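Carbon monoxide dehydrogenase (Thermococcus sp. AM4, PDB 6T7J) catalyses the reversible oxidation of carbon monoxide to carbon dioxide, probably at its nickel-iron-sulfur cluster C, passing the electrons on through further iron-sulfur clusters. Local coordinates at residues P553-S557 / E558-S562; G577-P580 / P581-S585. All coordinates share one frame; numbering follows the deposited sequence.

Contact 1 of 2, residues P553-S557 / E558-S562; sequences PEWMS and EKAVS. With MSK (Broken Fe4S4 cluster), chain F.
S557 caps the helix that starts at E558, and the polar evidence centres on A560 N. That amide donates to S557 OG at 2.9 Å with an N-H...O angle of 150°, the ordinary N-cap bond. S557 O receives two weak bonds, one from A560 N and one, at 3.3 Å, from V561 N, which opens the run of main-chain bonds of the helix. With chi1 at 77°, OG is turned in between its own backbone N and carbonyl carbon, a setting from which it reaches A560 N while lying 3.6 Å from S3 of the broken Fe4S4 cluster. A valine here would probably cost A560 N its capping acceptor and leave it only the weak bond to S557 O.

Apolar contacts tie W555 to the same turn. Its CB meets A560 CB at 3.6 Å, and CZ3 of its six-membered ring touches V561 CG2 at 3.5 Å; both methyls approach the ring obliquely.

Two further side chains reach the cluster. M556, bent at chi2, brings its methyl CE to within 3.7 Å of S4, whereas K559, bent at chi3, carries NZ to 3.7 Å from S3. K559 NZ is also hydrogen-bonded to Q342 OE1, which would help to hold NZ beside the cluster.

The loop 553-557 follows strand 548-552 of a parallel sheet and delivers the chain into helix 558-569. The approaches of S557 OG and K559 NZ to S3 place the cluster beside the start of that helix. Helix 81-115 packs on E558, K559 and V561, and at the subunit interface E558 OE2 forms a salt bridge with R91 of the second subunit.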
loop_
_atom_site.group_PDB
_atom_site.type_symbol
_atom_site.label_atom_id
_atom_site.label_comp_id
_atom_site.label_asym_id
_atom_site.label_seq_id
_atom_site.Cartn_x
_atom_site.Cartn_y
_atom_site.Cartn_z
ATOM N N PRO A 553 7.705 -19.468 13.569
ATOM C CA PRO A 553 9.130 -19.758 13.794
ATOM C C PRO A 553 10.033 -19.405 12.625
ATOM O O PRO A 553 11.213 -19.110 12.846
ATOM C CB PRO A 553 9.145 -21.269 14.072
ATOM C CG PRO A 553 7.717 -21.652 14.319
ATOM C CD PRO A 553 6.891 -20.691 13.529
ATOM N N GLU A 554 9.538 -19.446 11.389
ATOM C CA GLU A 554 10.393 -19.294 10.213
ATOM C C GLU A 554 9.742 -18.379 9.183
ATOM O O GLU A 554 9.868 -18.590 7.971
ATOM C CB GLU A 554 10.718 -20.655 9.592
ATOM C CG GLU A 554 11.248 -21.687 10.581
ATOM C CD GLU A 554 11.310 -23.086 10.002
ATOM O OE1 GLU A 554 11.362 -23.221 8.762
ATOM O OE2 GLU A 554 11.312 -24.053 10.791
ATOM N N TRP A 555 9.057 -17.338 9.648
ATOM C CA TRP A 555 8.277 -16.484 8.762
ATOM C C TRP A 555 9.178 -15.706 7.802
ATOM O O TRP A 555 10.360 -15.466 8.065
ATOM C CB TRP A 555 7.422 -15.512 9.573
ATOM C CG TRP A 555 8.212 -14.425 10.233
ATOM C CD1 TRP A 555 8.782 -14.461 11.472
ATOM C CD2 TRP A 555 8.521 -13.134 9.687
ATOM N NE1 TRP A 555 9.428 -13.276 11.731
ATOM C CE2 TRP A 555 9.282 -12.445 10.652
ATOM C CE3 TRP A 555 8.225 -12.494 8.478
ATOM C CZ2 TRP A 555 9.753 -11.149 10.445
ATOM C CZ3 TRP A 555 8.694 -11.210 8.274
ATOM C CH2 TRP A 555 9.450 -10.552 9.252
ATOM N N MET A 556 8.593 -15.312 6.667
ATOM C CA MET A 556 9.269 -14.433 5.714
ATOM C C MET A 556 8.353 -13.434 5.022
ATOM O O MET A 556 8.848 -12.395 4.570
ATOM C CB MET A 556 9.998 -15.252 4.638
ATOM C CG MET A 556 9.083 -16.012 3.682
ATOM S SD MET A 556 8.531 -15.065 2.243
ATOM C CE MET A 556 7.165 -16.081 1.678
ATOM N N SER A 557 7.052 -13.689 4.920
ATOM C CA SER A 557 6.162 -12.878 4.103
ATOM C C SER A 557 5.569 -11.720 4.899
ATOM O O SER A 557 5.511 -11.738 6.130
ATOM C CB SER A 557 5.036 -13.738 3.527
ATOM O OG SER A 557 4.047 -14.001 4.510
ATOM N N GLU A 558 5.119 -10.698 4.165
ATOM C CA GLU A 558 4.383 -9.604 4.791
ATOM C C GLU A 558 3.032 -10.079 5.315
ATOM O O GLU A 558 2.511 -9.527 6.298
ATOM C CB GLU A 558 4.218 -8.456 3.792
ATOM C CG GLU A 558 5.534 -7.781 3.408
ATOM C CD GLU A 558 5.450 -7.001 2.103
ATOM O OE1 GLU A 558 5.859 -5.820 2.085
ATOM O OE2 GLU A 558 4.978 -7.565 1.093
ATOM N N LYS A 559 2.458 -11.106 4.680
ATOM C CA LYS A 559 1.270 -11.754 5.226
ATOM C C LYS A 559 1.528 -12.272 6.635
ATOM O O LYS A 559 0.666 -12.155 7.513
ATOM C CB LYS A 559 0.827 -12.894 4.312
ATOM C CG LYS A 559 -0.146 -12.484 3.225
ATOM C CD LYS A 559 -0.455 -13.655 2.306
ATOM C CE LYS A 559 0.796 -14.141 1.600
ATOM N NZ LYS A 559 0.590 -15.457 0.937
ATOM N N ALA A 560 2.711 -12.849 6.867
ATOM C CA ALA A 560 3.051 -13.326 8.204
ATOM C C ALA A 560 3.126 -12.175 9.195
ATOM O O ALA A 560 2.754 -12.327 10.364
ATOM C CB ALA A 560 4.373 -14.092 8.171
ATOM N N VAL A 561 3.600 -11.009 8.747
ATOM C CA VAL A 561 3.643 -9.845 9.626
ATOM C C VAL A 561 2.233 -9.419 10.008
ATOM O O VAL A 561 1.948 -9.139 11.180
ATOM C CB VAL A 561 4.421 -8.696 8.963
ATOM C CG1 VAL A 561 4.484 -7.495 9.897
ATOM C CG2 VAL A 561 5.818 -9.156 8.579
ATOM N N SER A 562 1.324 -9.373 9.029
ATOM C CA SER A 562 -0.063 -9.037 9.340
ATOM C C SER A 562 -0.680 -10.056 10.293
ATOM O O SER A 562 -1.403 -9.688 11.229
ATOM C CB SER A 562 -0.888 -8.943 8.056
ATOM O OG SER A 562 -2.243 -8.653 8.354
HETATM S S1 MSK F . 2.258 -20.135 1.685
HETATM S S3 MSK F . 2.706 -17.188 3.468
HETATM S S4 MSK F . 5.436 -19.131 2.727
HETATM S S5 MSK F . 2.868 -20.122 4.811
HETATM FE FE1 MSK F . 0.303 -19.283 2.431
HETATM FE FE2 MSK F . 3.988 -20.716 3.129
HETATM FE FE3 MSK F . 4.348 -18.335 4.437
HETATM FE FE4 MSK F . 3.651 -18.347 1.820
#

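Contact 2 of 2, residues G577-P580 / P581-S585; sequences GVVP and PVMGS
P580 O and V582 N close an inverse gamma turn centred on P581, whose phi and psi are -76° and 66°. The bond is short, 2.7 Å from V582 N to P580 O, but bent: the donor stands above the carbonyl plane, with a C=O...N angle of 99°. A water binds in the same bend, donating to P580 O and accepting from M583 N, each at 3.0 Å, and so bridges the two. A type I turn then runs from V582 to S585, with S585 N bonded to V582 O, and S585 stands at the N-cap of helix 586-595, ending the loop that follows strand 574-576.

P580 CG lies 3.9 Å from V582 CG2, the two groups crossing obliquely; the first torsion of V582 places that methyl between the backbone N and the carbonyl carbon, on the side of the P580 ring. V582 also packs against helix 81-115. V579 CG1 approaches M583 CG at 3.9 Å and the M583 methyl CE at 4.0 Å. Here the two side chains cross at about a right angle, and the bend at chi2 folds CE back toward the valine.

Since neither proline nitrogen carries a hydrogen to donate, V582 N and P580 O make the gamma turn and P580 O, the water and M583 N the bridge, while the side chains of V579, P580, V582 and M583 meet one another through van der Waals contact.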
loop_
_atom_site.group_PDB
_atom_site.type_symbol
_atom_site.label_atom_id
_atom_site.label_comp_id
_atom_site.label_asym_id
_atom_site.label_seq_id
_atom_site.Cartn_x
_atom_site.Cartn_y
_atom_site.Cartn_z
ATOM N N GLY A 577 10.275 -16.374 15.265
ATOM C CA GLY A 577 11.525 -17.102 15.172
ATOM C C GLY A 577 12.483 -16.482 14.178
ATOM O O GLY A 577 13.640 -16.898 14.071
ATOM N N VAL A 578 12.001 -15.492 13.433
ATOM C CA VAL A 578 12.826 -14.677 12.550
ATOM C C VAL A 578 12.718 -13.237 13.031
ATOM O O VAL A 578 11.615 -12.758 13.320
ATOM C CB VAL A 578 12.395 -14.809 11.077
ATOM C CG1 VAL A 578 13.130 -13.804 10.204
ATOM C CG2 VAL A 578 12.639 -16.227 10.578
ATOM N N VAL A 579 13.856 -12.560 13.134
ATOM C CA VAL A 579 13.909 -11.216 13.705
ATOM C C VAL A 579 13.300 -10.220 12.725
ATOM O O VAL A 579 13.814 -10.056 11.610
ATOM C CB VAL A 579 15.350 -10.820 14.064
ATOM C CG1 VAL A 579 15.365 -9.478 14.773
ATOM C CG2 VAL A 579 16.000 -11.894 14.926
ATOM N N PRO A 580 12.210 -9.540 13.094
ATOM C CA PRO A 580 11.664 -8.515 12.206
ATOM C C PRO A 580 12.631 -7.372 12.054
ATOM O O PRO A 580 13.460 -7.102 12.950
ATOM C CB PRO A 580 10.377 -8.074 12.931
ATOM C CG PRO A 580 10.606 -8.425 14.358
ATOM C CD PRO A 580 11.439 -9.674 14.339
ATOM N N PRO A 581 12.592 -6.643 10.933
ATOM C CA PRO A 581 13.549 -5.545 10.701
ATOM C C PRO A 581 13.202 -4.300 11.512
ATOM O O PRO A 581 12.843 -3.243 10.984
ATOM C CB PRO A 581 13.428 -5.320 9.191
ATOM C CG PRO A 581 12.001 -5.658 8.891
ATOM C CD PRO A 581 11.629 -6.786 9.820
ATOM N N VAL A 582 13.311 -4.411 12.836
ATOM C CA VAL A 582 12.899 -3.322 13.718
ATOM C C VAL A 582 13.981 -2.989 14.736
ATOM O O VAL A 582 13.878 -1.988 15.455
ATOM C CB VAL A 582 11.582 -3.659 14.440
ATOM C CG1 VAL A 582 10.453 -3.866 13.439
ATOM C CG2 VAL A 582 11.762 -4.879 15.332
ATOM N N MET A 583 15.027 -3.815 14.810
ATOM C CA MET A 583 16.017 -3.649 15.871
ATOM C C MET A 583 16.852 -2.382 15.721
ATOM O O MET A 583 17.630 -2.068 16.627
ATOM C CB MET A 583 16.929 -4.874 15.935
ATOM C CG MET A 583 16.235 -6.119 16.473
ATOM S SD MET A 583 15.186 -5.782 17.909
ATOM C CE MET A 583 14.123 -7.223 17.893
ATOM N N GLY A 584 16.709 -1.648 14.619
ATOM C CA GLY A 584 17.373 -0.364 14.499
ATOM C C GLY A 584 16.779 0.732 15.360
ATOM O O GLY A 584 17.345 1.829 15.412
ATOM N N SER A 585 15.661 0.462 16.033
ATOM C CA SER A 585 14.972 1.443 16.863
ATOM C C SER A 585 14.644 0.806 18.203
ATOM O O SER A 585 13.983 -0.239 18.251
ATOM C CB SER A 585 13.697 1.946 16.179
ATOM O OG SER A 585 12.733 2.364 17.131
HETATM O O HOH W 1 16.152 -5.823 12.938
#

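Contacts 1 and 2 follow one another along the chain, on the loops after the adjacent parallel strands 548-552 and 574-576, with centres 12 Å apart. They touch through W555: its NE1 probably donates a hydrogen bond to V578 O at 2.8 Å, and its CZ2 packs on P580 CA at 3.7 Å. V578 CG2 adds a contact to E554 CA at 3.8 Å. Contact 1 borders the broken Fe4S4 cluster directly, whereas the P581 side chain of contact 2 is about 9 Å from an Fe2S2 cluster. The indole thus connects the loop at the cluster to the loop after the neighbouring strand, and helix 81-115 touches both.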